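Local coordinates for Lin1909 protein (Listeria innocua, PDB 3FIJ) that binds a manganese ion and may be a gamma-glutamyl-gamma-aminobutyrate hydrolase of the class I glutamine amidotransferase-like superfamily, at residues Y96-A99 against L100-A104. Sequence-based numbering, arbitrary orientation.
Sequences YEIA and LVRAA
Leu100 lies over one face of the Tyr96 ring, one turn further along helix 91-106. This helix packs against strand 64-67 of the mixed sheet in a class I glutamine amidotransferase-like (peptidase C26) fold. The Leu100 CG sits 4.2 Å from the centroid of the Tyr96 ring and only 17° off its normal, a CH-pi contact displaced toward the rim. The two methyls reach different atoms of the ring. CD1 of Leu100 comes within 3.9 Å of CE2 of Tyr96, while CD2 reaches toward CZ and OH. Tyr96 CG stands anti to the backbone N (chi1 -173°), which puts the ring beside its own carbonyl carbon, where Leu100 reaches it. Helix 55-60 packs on this pair through Ala58, and Phe43 of a second subunit also touches Tyr96.

A second i to i+4 pair runs along another side of the helix. Ile98 and Arg102 lie side by side and point the same way. The CG2 methyl of Ile98 sits over the centre of the Arg102 guanidinium, 3.4 Å from CZ. The arginine chain is extended from CG to NE, and its NH2 makes a hydrogen bond to the carbonyl O of Ala124. That bond probably helps set the turn of the guanidinium plane.

Glu97 and Val101 face inward, toward helix 116-124 and strand 64-67. Glu97 is buried. Its OE2 has a salt bridge to Arg93 and a hydrogen bond to Thr10 OG1, and OE1 has a salt bridge to Arg116, which probably favours the charged form. Beneath the side chains run i to i+4 backbone hydrogen bonds. Val101 N to Glu97 O is 2.9 Å, and CG1 of Val101 rests 3.3 Å from that same Glu97 O.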
# COMPACT_ATOMS: atom_id res chain seq x y z
N TYR A 96 28.91 14.02 15.19
CA TYR A 96 28.48 14.34 16.54
C TYR A 96 28.81 13.21 17.51
O TYR A 96 29.37 13.45 18.58
CB TYR A 96 26.97 14.62 16.58
CG TYR A 96 26.50 15.11 17.93
CD1 TYR A 96 27.09 16.24 18.51
CD2 TYR A 96 25.49 14.45 18.63
CE1 TYR A 96 26.67 16.70 19.77
CE2 TYR A 96 25.06 14.89 19.89
CZ TYR A 96 25.66 16.01 20.46
OH TYR A 96 25.25 16.47 21.69
N GLU A 97 28.47 11.98 17.14
CA GLU A 97 28.77 10.85 18.01
C GLU A 97 30.28 10.70 18.20
O GLU A 97 30.74 10.43 19.31
CB GLU A 97 28.16 9.56 17.44
CG GLU A 97 26.64 9.60 17.39
CD GLU A 97 26.01 8.25 17.19
OE1 GLU A 97 26.54 7.43 16.42
OE2 GLU A 97 24.95 8.00 17.78
N ILE A 98 31.05 10.89 17.13
CA ILE A 98 32.50 10.80 17.25
C ILE A 98 32.89 11.78 18.36
O ILE A 98 33.59 11.41 19.31
CB ILE A 98 33.23 11.24 15.95
CG1 ILE A 98 32.91 10.30 14.79
CG2 ILE A 98 34.74 11.29 16.20
CD1 ILE A 98 33.40 8.90 14.97
N ALA A 99 32.41 13.01 18.24
CA ALA A 99 32.68 14.05 19.24
C ALA A 99 32.22 13.62 20.62
O ALA A 99 32.84 13.97 21.63
CB ALA A 99 32.00 15.36 18.83
N LEU A 100 31.11 12.88 20.68
CA LEU A 100 30.59 12.41 21.96
C LEU A 100 31.51 11.40 22.64
O LEU A 100 31.80 11.55 23.83
CB LEU A 100 29.19 11.78 21.81
CG LEU A 100 27.94 12.65 21.59
CD1 LEU A 100 26.72 11.74 21.46
CD2 LEU A 100 27.75 13.60 22.74
N VAL A 101 31.95 10.37 21.92
CA VAL A 101 32.82 9.37 22.55
C VAL A 101 34.13 10.00 23.02
O VAL A 101 34.63 9.66 24.10
CB VAL A 101 33.13 8.14 21.63
CG1 VAL A 101 31.90 7.78 20.80
CG2 VAL A 101 34.33 8.40 20.76
N ARG A 102 34.69 10.91 22.23
CA ARG A 102 35.93 11.58 22.62
C ARG A 102 35.72 12.40 23.90
O ARG A 102 36.53 12.34 24.82
CB ARG A 102 36.42 12.48 21.47
CG ARG A 102 36.94 11.64 20.30
CD ARG A 102 37.26 12.44 19.04
NE ARG A 102 37.76 11.54 18.00
CZ ARG A 102 38.08 11.91 16.76
NH1 ARG A 102 37.96 13.18 16.39
NH2 ARG A 102 38.51 11.00 15.90
N ALA A 103 34.62 13.14 23.96
CA ALA A 103 34.32 13.93 25.14
C ALA A 103 34.04 13.01 26.33
O ALA A 103 34.39 13.33 27.46
CB ALA A 103 33.11 14.84 24.88
N ALA A 104 33.40 11.87 26.06
CA ALA A 104 33.08 10.88 27.10
C ALA A 104 34.35 10.22 27.61
O ALA A 104 34.50 9.95 28.80
CB ALA A 104 32.12 9.83 26.54